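Local coordinates for pseudoperoxidase (Leishmania major, PDB 5VIA), which binds heme b through two axial protein ligands and belongs to the peroxidase family, although it is named a pseudoperoxidase, at residues A[21-24]-A[25-29]; A[253-256]-A[257-261]; A[261-264]-A[265-268]. All blocks are in the same frame, centred on the assembly; numbering follows the deposited sequence.

Contact 1: residues A[21-24]-A[25-29]; sequences ASAC and KQFEF
The carbonyl oxygen Ala23 O is met twice by the residue one turn further along the helix. Phe27 N donates to Ala23 O over 3.0 Å with an N-H...O angle of 158°, and the donor lies in the carbonyl plane. The Phe27 ring then lies with one face over the same oxygen, offset toward the rim, and Phe27 CG comes to 3.3 Å from Ala23 O. The first torsion accounts for the ring's part in this: with chi1 at -62°, CG stands beside the backbone N and opposite the carbonyl carbon, and the ring folds back along the helix over the preceding turn. One ring carbon, Phe27 CE2, also lies 4.2 Å from Ala23 CB.

Lys25 runs back in the same sense on another side of the helix. Its amide donates to Ala21 O at 3.1 Å, and Lys25 CG also closes to 3.1 Å on Ala21 O. The chain stays extended until chi4, 84°, turns the amine over the alanine, leaving Lys25 NZ 4.1 Å from Ala21 CB. The bonds from Gln26 N to Ser22 O and from Glu28 N to Cys24 O are weak, yet Glu28 CG still packs at 3.4 Å from Cys24 O. Ser22 OG finds its partners beyond these residues, in Tyr80 OH and Asp18 O.

The buried flank of Ala23, Cys24 and Phe27 touches Ala95 of helix 85-99, and Phe27 also reaches Ile72 of helix 67-79 and Ala34 and Ser37 of helix 33-49. With Lys25 and Glu28 exposed, this division of apolar and charged residues is characteristic of an amphipathic surface helix, here one that packs on the helical body of a peroxidase fold.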
ATOM      1  N   ALA A  21       6.273   6.249  17.209  1.00 38.95           N
ATOM      2  CA  ALA A  21       5.674   7.421  17.833  1.00 39.29           C
ATOM      3  C   ALA A  21       6.127   8.708  17.143  1.00 42.09           C
ATOM      4  O   ALA A  21       5.337   9.637  16.974  1.00 43.38           O
ATOM      5  CB  ALA A  21       6.002   7.461  19.302  1.00 43.04           C
ATOM      6  N   SER A  22       7.401   8.753  16.750  1.00 43.26           N
ATOM      7  CA  SER A  22       7.958   9.911  16.056  1.00 44.76           C
ATOM      8  C   SER A  22       7.301  10.097  14.686  1.00 41.57           C
ATOM      9  O   SER A  22       7.017  11.215  14.278  1.00 43.85           O
ATOM     10  CB  SER A  22       9.475   9.773  15.901  1.00 46.02           C
ATOM     11  OG  SER A  22      10.117   9.564  17.149  1.00 49.08           O
ATOM     12  N   ALA A  23       7.056   9.004  13.977  1.00 39.52           N
ATOM     13  CA  ALA A  23       6.356   9.100  12.702  1.00 38.63           C
ATOM     14  C   ALA A  23       4.907   9.571  12.892  1.00 39.47           C
ATOM     15  O   ALA A  23       4.411  10.405  12.128  1.00 39.89           O
ATOM     16  CB  ALA A  23       6.404   7.773  11.962  1.00 36.78           C
ATOM     17  N   CYS A  24       4.234   9.040  13.911  1.00 41.06           N
ATOM     18  CA  CYS A  24       2.856   9.432  14.210  1.00 40.40           C
ATOM     19  C   CYS A  24       2.696  10.930  14.451  1.00 41.64           C
ATOM     20  O   CYS A  24       1.699  11.524  14.028  1.00 42.32           O
ATOM     21  CB  CYS A  24       2.344   8.674  15.429  1.00 42.37           C
ATOM     22  SG  CYS A  24       1.834   6.991  15.065  1.00 40.05           S
ATOM     23  N   LYS A  25       3.663  11.534  15.137  1.00 42.45           N
ATOM     24  CA  LYS A  25       3.612  12.968  15.411  1.00 47.06           C
ATOM     25  C   LYS A  25       3.691  13.773  14.115  1.00 48.41           C
ATOM     26  O   LYS A  25       3.014  14.795  13.970  1.00 50.01           O
ATOM     27  CB  LYS A  25       4.725  13.372  16.385  1.00 50.09           C
ATOM     28  CG  LYS A  25       4.687  12.602  17.711  1.00 54.02           C
ATOM     29  CD  LYS A  25       5.478  13.305  18.810  1.00 59.02           C
ATOM     30  CE  LYS A  25       5.293  12.628  20.182  1.00 60.71           C
ATOM     31  NZ  LYS A  25       6.201  11.450  20.396  1.00 59.66           N
ATOM     32  N   GLN A  26       4.504  13.301  13.172  1.00 45.72           N
ATOM     33  CA  GLN A  26       4.592  13.922  11.852  1.00 45.50           C
ATOM     34  C   GLN A  26       3.238  13.846  11.143  1.00 44.09           C
ATOM     35  O   GLN A  26       2.772  14.827  10.548  1.00 44.35           O
ATOM     36  CB  GLN A  26       5.689  13.255  11.013  1.00 44.71           C
ATOM     37  CG  GLN A  26       7.113  13.591  11.469  1.00 46.95           C
ATOM     38  CD  GLN A  26       7.383  15.088  11.485  1.00 50.75           C
ATOM     39  OE1 GLN A  26       6.947  15.821  10.592  1.00 50.51           O
ATOM     40  NE2 GLN A  26       8.086  15.553  12.513  1.00 51.71           N
ATOM     41  N   PHE A  27       2.597  12.683  11.242  1.00 36.82           N
ATOM     42  CA  PHE A  27       1.283  12.464  10.655  1.00 34.51           C
ATOM     43  C   PHE A  27       0.226  13.360  11.287  1.00 38.02           C
ATOM     44  O   PHE A  27      -0.784  13.664  10.657  1.00 39.37           O
ATOM     45  CB  PHE A  27       0.872  10.995  10.795  1.00 33.09           C
ATOM     46  CG  PHE A  27       1.787  10.046  10.084  1.00 33.64           C
ATOM     47  CD1 PHE A  27       2.538  10.475   8.991  1.00 33.75           C
ATOM     48  CD2 PHE A  27       1.912   8.732  10.509  1.00 32.84           C
ATOM     49  CE1 PHE A  27       3.403   9.601   8.333  1.00 34.22           C
ATOM     50  CE2 PHE A  27       2.766   7.855   9.857  1.00 33.90           C
ATOM     51  CZ  PHE A  27       3.510   8.286   8.763  1.00 34.41           C
ATOM     52  N   GLU A  28       0.452  13.776  12.526  1.00 47.23           N
ATOM     53  CA  GLU A  28      -0.500  14.653  13.193  1.00 50.05           C
ATOM     54  C   GLU A  28      -0.603  16.028  12.523  1.00 50.74           C
ATOM     55  O   GLU A  28      -1.656  16.667  12.572  1.00 52.88           O
ATOM     56  CB  GLU A  28      -0.178  14.757  14.692  1.00 52.70           C
ATOM     57  CG  GLU A  28      -0.615  13.510  15.466  1.00 52.57           C
ATOM     58  CD  GLU A  28       0.050  13.359  16.820  1.00 54.78           C
ATOM     59  OE1 GLU A  28       0.708  14.306  17.294  1.00 58.09           O
ATOM     60  OE2 GLU A  28      -0.091  12.273  17.417  1.00 57.61           O
ATOM     61  N   PHE A  29       0.478  16.472  11.886  1.00 47.77           N
ATOM     62  CA  PHE A  29       0.469  17.743  11.155  1.00 48.77           C
ATOM     63  C   PHE A  29       0.242  17.548   9.659  1.00 48.91           C
ATOM     64  O   PHE A  29      -0.298  18.431   8.991  1.00 49.22           O
ATOM     65  CB  PHE A  29       1.763  18.522  11.391  1.00 53.15           C
ATOM     66  CG  PHE A  29       1.740  19.370  12.627  1.00 57.02           C
ATOM     67  CD1 PHE A  29       0.890  20.469  12.711  1.00 58.23           C
ATOM     68  CD2 PHE A  29       2.567  19.077  13.706  1.00 58.32           C
ATOM     69  CE1 PHE A  29       0.856  21.259  13.851  1.00 60.02           C
ATOM     70  CE2 PHE A  29       2.543  19.859  14.846  1.00 61.96           C
ATOM     71  CZ  PHE A  29       1.686  20.960  14.919  1.00 62.25           C
TER

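Contact 2: residues A[253-256]-A[257-261]; sequences RELV and VRYAA
Leu255 and Tyr259 share a first torsion of -71°, which puts each CG beside its own backbone N and sends the two side chains the same way, side by side. Leu255 CD2 consequently lies 4.4 Å from Tyr259 CZ. The same rotation brings the tyrosine ring over Leu255 O, which faces the plane near the rim, 3.2 Å from Tyr259 CG; that oxygen also accepts from Tyr259 N at 2.9 Å. The ring's hydroxyl bonds to Ala150 O, joining this flank to helix 149-155.

Four successive i to i+4 backbone bonds define regular alpha-helix. Among them Val257 N to Arg253 O, 2.7 Å with an N-H...O angle of 173°, is nearly straight. Within this helix, 250-261, Val256 and Tyr259 are buried; Val256, with Ala260, touches Leu192 of helix 186-194, whereas Glu254 and Arg258 are exposed.

On that outer flank Glu254 bends at chi2 (65°), and its OE1 comes to 3.8 Å from Val257 CG1. Glu254 OE2 approaches the edge of the Arg258 guanidinium, but the 4.2 Å to Arg258 NE exceeds a salt bridge, so any attraction is probably modest. Arg253 instead pairs with Glu195 and donates through NE to Leu247 O.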
ATOM      1  N   ARG A 253     -13.491 -13.566  -4.975  1.00 40.33           N
ATOM      2  CA  ARG A 253     -14.753 -12.993  -4.519  1.00 41.17           C
ATOM      3  C   ARG A 253     -15.197 -13.547  -3.163  1.00 40.25           C
ATOM      4  O   ARG A 253     -15.646 -12.790  -2.306  1.00 39.41           O
ATOM      5  CB  ARG A 253     -15.855 -13.202  -5.562  1.00 41.59           C
ATOM      6  CG  ARG A 253     -17.241 -12.826  -5.049  1.00 43.87           C
ATOM      7  CD  ARG A 253     -18.319 -13.052  -6.088  1.00 46.71           C
ATOM      8  NE  ARG A 253     -18.649 -11.816  -6.784  1.00 49.06           N
ATOM      9  CZ  ARG A 253     -19.604 -10.979  -6.398  1.00 50.39           C
ATOM     10  NH1 ARG A 253     -20.334 -11.242  -5.323  1.00 52.24           N
ATOM     11  NH2 ARG A 253     -19.838  -9.886  -7.093  1.00 52.87           N
ATOM     12  N   GLU A 254     -15.077 -14.861  -2.962  1.00 39.76           N
ATOM     13  CA  GLU A 254     -15.443 -15.431  -1.666  1.00 40.13           C
ATOM     14  C   GLU A 254     -14.603 -14.851  -0.525  1.00 37.63           C
ATOM     15  O   GLU A 254     -15.091 -14.702   0.589  1.00 40.10           O
ATOM     16  CB  GLU A 254     -15.380 -16.963  -1.671  1.00 43.44           C
ATOM     17  CG  GLU A 254     -15.359 -17.620  -0.272  1.00 49.76           C
ATOM     18  CD  GLU A 254     -16.637 -17.417   0.580  1.00 55.00           C
ATOM     19  OE1 GLU A 254     -17.265 -16.328   0.562  1.00 54.45           O
ATOM     20  OE2 GLU A 254     -17.007 -18.375   1.304  1.00 58.21           O
ATOM     21  N   LEU A 255     -13.351 -14.502  -0.807  1.00 29.92           N
ATOM     22  CA  LEU A 255     -12.525 -13.838   0.199  1.00 29.11           C
ATOM     23  C   LEU A 255     -12.999 -12.394   0.435  1.00 32.42           C
ATOM     24  O   LEU A 255     -13.012 -11.912   1.575  1.00 30.99           O
ATOM     25  CB  LEU A 255     -11.044 -13.877  -0.196  1.00 29.31           C
ATOM     26  CG  LEU A 255     -10.398 -15.277  -0.106  1.00 29.90           C
ATOM     27  CD1 LEU A 255      -9.088 -15.380  -0.883  1.00 28.52           C
ATOM     28  CD2 LEU A 255     -10.138 -15.591   1.339  1.00 30.39           C
ATOM     29  N   VAL A 256     -13.399 -11.710  -0.635  1.00 27.31           N
ATOM     30  CA  VAL A 256     -13.927 -10.348  -0.504  1.00 27.42           C
ATOM     31  C   VAL A 256     -15.244 -10.371   0.284  1.00 32.88           C
ATOM     32  O   VAL A 256     -15.441  -9.578   1.206  1.00 33.49           O
ATOM     33  CB  VAL A 256     -14.130  -9.693  -1.878  1.00 28.63           C
ATOM     34  CG1 VAL A 256     -14.985  -8.419  -1.750  1.00 29.26           C
ATOM     35  CG2 VAL A 256     -12.782  -9.368  -2.489  1.00 26.39           C
ATOM     36  N   VAL A 257     -16.127 -11.301  -0.066  1.00 29.64           N
ATOM     37  CA  VAL A 257     -17.391 -11.479   0.641  1.00 32.40           C
ATOM     38  C   VAL A 257     -17.163 -11.802   2.124  1.00 34.27           C
ATOM     39  O   VAL A 257     -17.822 -11.243   3.009  1.00 33.60           O
ATOM     40  CB  VAL A 257     -18.234 -12.598  -0.013  1.00 37.03           C
ATOM     41  CG1 VAL A 257     -19.263 -13.155   0.962  1.00 39.53           C
ATOM     42  CG2 VAL A 257     -18.916 -12.078  -1.267  1.00 34.65           C
ATOM     43  N   ARG A 258     -16.224 -12.704   2.378  1.00 35.08           N
ATOM     44  CA  ARG A 258     -15.885 -13.116   3.734  1.00 36.65           C
ATOM     45  C   ARG A 258     -15.322 -11.975   4.594  1.00 35.40           C
ATOM     46  O   ARG A 258     -15.693 -11.847   5.764  1.00 32.92           O
ATOM     47  CB  ARG A 258     -14.887 -14.268   3.663  1.00 40.41           C
ATOM     48  CG  ARG A 258     -14.437 -14.826   4.979  1.00 47.19           C
ATOM     49  CD  ARG A 258     -13.999 -16.276   4.795  1.00 57.62           C
ATOM     50  NE  ARG A 258     -15.143 -17.176   4.887  1.00 64.05           N
ATOM     51  CZ  ARG A 258     -15.523 -17.784   6.006  1.00 65.10           C
ATOM     52  NH1 ARG A 258     -14.837 -17.603   7.131  1.00 61.03           N
ATOM     53  NH2 ARG A 258     -16.587 -18.575   5.999  1.00 67.89           N
ATOM     54  N   TYR A 259     -14.440 -11.160   4.015  1.00 30.74           N
ATOM     55  CA  TYR A 259     -13.798 -10.058   4.732  1.00 28.20           C
ATOM     56  C   TYR A 259     -14.794  -8.933   4.972  1.00 29.78           C
ATOM     57  O   TYR A 259     -14.677  -8.188   5.941  1.00 30.41           O
ATOM     58  CB  TYR A 259     -12.586  -9.526   3.953  1.00 26.06           C
ATOM     59  CG  TYR A 259     -11.373 -10.461   3.912  1.00 28.64           C
ATOM     60  CD1 TYR A 259     -11.244 -11.517   4.808  1.00 29.23           C
ATOM     61  CD2 TYR A 259     -10.360 -10.270   2.982  1.00 28.19           C
ATOM     62  CE1 TYR A 259     -10.128 -12.359   4.774  1.00 30.00           C
ATOM     63  CE2 TYR A 259      -9.238 -11.107   2.941  1.00 25.29           C
ATOM     64  CZ  TYR A 259      -9.134 -12.146   3.837  1.00 29.16           C
ATOM     65  OH  TYR A 259      -8.027 -12.979   3.795  1.00 26.80           O
ATOM     66  N   ALA A 260     -15.773  -8.815   4.083  1.00 31.71           N
ATOM     67  CA  ALA A 260     -16.809  -7.793   4.215  1.00 33.43           C
ATOM     68  C   ALA A 260     -17.682  -8.062   5.435  1.00 37.49           C
ATOM     69  O   ALA A 260     -18.219  -7.129   6.052  1.00 36.53           O
ATOM     70  CB  ALA A 260     -17.670  -7.746   2.955  1.00 31.87           C
ATOM     71  N   ALA A 261     -17.823  -9.344   5.771  1.00 34.34           N
ATOM     72  CA  ALA A 261     -18.688  -9.767   6.862  1.00 36.37           C
ATOM     73  C   ALA A 261     -17.922 -10.074   8.149  1.00 35.58           C
ATOM     74  O   ALA A 261     -18.510 -10.050   9.237  1.00 36.09           O
ATOM     75  CB  ALA A 261     -19.494 -10.989   6.442  1.00 42.29           C
TER

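Contact 3: residues A[261-264]-A[265-268]; sequences ADEE and LWRE
Arg267 starts against Glu263, one helical turn earlier: its CB lies 3.6 Å from Glu263 O, and Arg267 CG comes closer still, to 3.4 Å from Glu263 O, the oxygen that also accepts from Arg267 N. The chain bends at chi3 (-64°), which carries the guanidinium back across that turn with one face toward Glu263 O. At the tip the two terminal nitrogens part. Arg267 NH2 stands 4.0 Å from Glu264 CA, while Arg267 NH1 rests against the glutamate chain, 3.4 Å from Glu263 CG. The salt bridge from Arg267 NH1 to Glu263 OE1 is long, 3.8 Å, and the carboxylate and guanidinium planes are turned 40° apart. A water links the pair as well: it donates to Glu263 OE2 at 3.0 Å and accepts weakly from Arg267 NH1.

Asp262, directly before Glu263, is the N-cap of helix 263-279. Its OD1 accepts from Leu265 N at 3.0 Å, with the donor 62° out of the carboxylate plane, and the carboxylate also packs against Leu265 CB.

Trp266 faces the interior, where NE1 donates to Ala154 O of helix 149-155 and the side chain touches the loop residues Ala157 and Pro103. The indole further meets Tyr188 of helix 186-194, Phe270 of its own helix and, edge-to-face, Tyr259 of helix 250-261.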
ATOM      1  N   ALA A 261     -17.823  -9.344   5.771  1.00 34.34           N
ATOM      2  CA  ALA A 261     -18.688  -9.767   6.862  1.00 36.37           C
ATOM      3  C   ALA A 261     -17.922 -10.074   8.149  1.00 35.58           C
ATOM      4  O   ALA A 261     -18.510 -10.050   9.237  1.00 36.09           O
ATOM      5  CB  ALA A 261     -19.494 -10.989   6.442  1.00 42.29           C
ATOM      6  N   ASP A 262     -16.630 -10.384   8.017  1.00 36.26           N
ATOM      7  CA  ASP A 262     -15.832 -10.913   9.127  1.00 35.62           C
ATOM      8  C   ASP A 262     -14.568 -10.076   9.330  1.00 36.39           C
ATOM      9  O   ASP A 262     -13.485 -10.429   8.847  1.00 33.27           O
ATOM     10  CB  ASP A 262     -15.469 -12.389   8.870  1.00 37.50           C
ATOM     11  CG  ASP A 262     -14.930 -13.092  10.107  1.00 39.27           C
ATOM     12  OD1 ASP A 262     -14.457 -12.398  11.035  1.00 38.26           O
ATOM     13  OD2 ASP A 262     -14.974 -14.342  10.157  1.00 39.84           O
ATOM     14  N   GLU A 263     -14.709  -8.969  10.054  1.00 32.88           N
ATOM     15  CA  GLU A 263     -13.594  -8.044  10.255  1.00 31.95           C
ATOM     16  C   GLU A 263     -12.458  -8.687  11.040  1.00 33.23           C
ATOM     17  O   GLU A 263     -11.286  -8.405  10.793  1.00 29.25           O
ATOM     18  CB  GLU A 263     -14.069  -6.778  10.975  1.00 33.89           C
ATOM     19  CG  GLU A 263     -12.992  -5.706  11.042  1.00 32.48           C
ATOM     20  CD  GLU A 263     -13.537  -4.368  11.494  1.00 39.35           C
ATOM     21  OE1 GLU A 263     -14.595  -4.344  12.167  1.00 41.01           O
ATOM     22  OE2 GLU A 263     -12.894  -3.347  11.169  1.00 39.13           O
ATOM     23  N   GLU A 264     -12.804  -9.560  11.981  1.00 34.06           N
ATOM     24  CA  GLU A 264     -11.787 -10.218  12.795  1.00 33.78           C
ATOM     25  C   GLU A 264     -10.863 -11.088  11.933  1.00 34.07           C
ATOM     26  O   GLU A 264      -9.631 -11.049  12.083  1.00 31.89           O
ATOM     27  CB  GLU A 264     -12.440 -11.055  13.899  1.00 38.93           C
ATOM     28  CG  GLU A 264     -11.441 -11.825  14.753  1.00 42.43           C
ATOM     29  CD  GLU A 264     -12.113 -12.704  15.795  1.00 55.13           C
ATOM     30  OE1 GLU A 264     -13.361 -12.669  15.909  1.00 60.59           O
ATOM     31  OE2 GLU A 264     -11.389 -13.437  16.502  1.00 58.64           O
ATOM     32  N   LEU A 265     -11.457 -11.868  11.033  1.00 34.23           N
ATOM     33  CA  LEU A 265     -10.667 -12.712  10.139  1.00 35.84           C
ATOM     34  C   LEU A 265      -9.810 -11.833   9.245  1.00 35.31           C
ATOM     35  O   LEU A 265      -8.625 -12.108   9.053  1.00 30.78           O
ATOM     36  CB  LEU A 265     -11.565 -13.599   9.282  1.00 39.15           C
ATOM     37  CG  LEU A 265     -10.819 -14.387   8.200  1.00 39.00           C
ATOM     38  CD1 LEU A 265      -9.805 -15.351   8.811  1.00 36.85           C
ATOM     39  CD2 LEU A 265     -11.802 -15.138   7.330  1.00 39.91           C
ATOM     40  N   TRP A 266     -10.405 -10.764   8.712  1.00 28.89           N
ATOM     41  CA  TRP A 266      -9.646  -9.860   7.858  1.00 29.46           C
ATOM     42  C   TRP A 266      -8.427  -9.282   8.577  1.00 27.01           C
ATOM     43  O   TRP A 266      -7.335  -9.246   8.004  1.00 25.87           O
ATOM     44  CB  TRP A 266     -10.504  -8.723   7.281  1.00 28.72           C
ATOM     45  CG  TRP A 266      -9.610  -7.657   6.702  1.00 27.46           C
ATOM     46  CD1 TRP A 266      -8.949  -7.696   5.509  1.00 24.50           C
ATOM     47  CD2 TRP A 266      -9.228  -6.424   7.334  1.00 27.95           C
ATOM     48  NE1 TRP A 266      -8.199  -6.548   5.347  1.00 25.97           N
ATOM     49  CE2 TRP A 266      -8.354  -5.755   6.455  1.00 26.69           C
ATOM     50  CE3 TRP A 266      -9.557  -5.819   8.552  1.00 27.02           C
ATOM     51  CZ2 TRP A 266      -7.794  -4.518   6.760  1.00 24.60           C
ATOM     52  CZ3 TRP A 266      -9.011  -4.586   8.851  1.00 27.95           C
ATOM     53  CH2 TRP A 266      -8.140  -3.947   7.960  1.00 27.34           C
ATOM     54  N   ARG A 267      -8.600  -8.829   9.821  1.00 28.76           N
ATOM     55  CA  ARG A 267      -7.474  -8.243  10.560  1.00 28.49           C
ATOM     56  C   ARG A 267      -6.300  -9.218  10.709  1.00 31.83           C
ATOM     57  O   ARG A 267      -5.125  -8.834  10.611  1.00 25.87           O
ATOM     58  CB  ARG A 267      -7.912  -7.754  11.939  1.00 32.08           C
ATOM     59  CG  ARG A 267      -8.729  -6.462  11.905  1.00 35.09           C
ATOM     60  CD  ARG A 267      -8.839  -5.832  13.290  1.00 41.37           C
ATOM     61  NE  ARG A 267      -9.558  -6.674  14.237  1.00 48.08           N
ATOM     62  CZ  ARG A 267     -10.818  -6.465  14.612  1.00 52.27           C
ATOM     63  NH1 ARG A 267     -11.494  -5.435  14.119  1.00 53.61           N
ATOM     64  NH2 ARG A 267     -11.403  -7.278  15.483  1.00 51.24           N
ATOM     65  N   GLU A 268      -6.621 -10.483  10.945  1.00 34.54           N
ATOM     66  CA  GLU A 268      -5.587 -11.503  11.095  1.00 33.90           C
ATOM     67  C   GLU A 268      -4.793 -11.662   9.805  1.00 30.35           C
ATOM     68  O   GLU A 268      -3.556 -11.633   9.810  1.00 29.87           O
ATOM     69  CB  GLU A 268      -6.226 -12.840  11.472  1.00 33.20           C
ATOM     70  CG  GLU A 268      -5.236 -13.981  11.531  1.00 39.46           C
ATOM     71  CD  GLU A 268      -5.918 -15.322  11.680  1.00 43.75           C
ATOM     72  OE1 GLU A 268      -5.809 -15.920  12.775  1.00 46.27           O
ATOM     73  OE2 GLU A 268      -6.557 -15.777  10.701  1.00 39.33           O
TER
HETATM   74  O   HOH W   1     -10.070  -3.063  12.064  1.00 45.56           O

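How the contacts relate
Along the chain the contacts come in the order 1, 2, 3, the first near the N-terminus in helix 16-29 and the others in the consecutive helices 250-261 and 263-279. Contacts 2 and 3 share Ala261 and have centres 9 Å apart; the two helices pack against each other beside the turn between them, with Arg258 CD 3.5 Å from Leu265 CD2 and Tyr259 CD1 3.8 Å from Trp266 CB. Contact 1 is separate, its centre 33 Å from that of contact 2 and 27 Å from that of contact 3. The side chains of Phe27, Tyr259 and Trp266 come within about 10 to 12 Å of the heme, consistent with each contact lying on a helix of the body that encloses the cofactor without touching it.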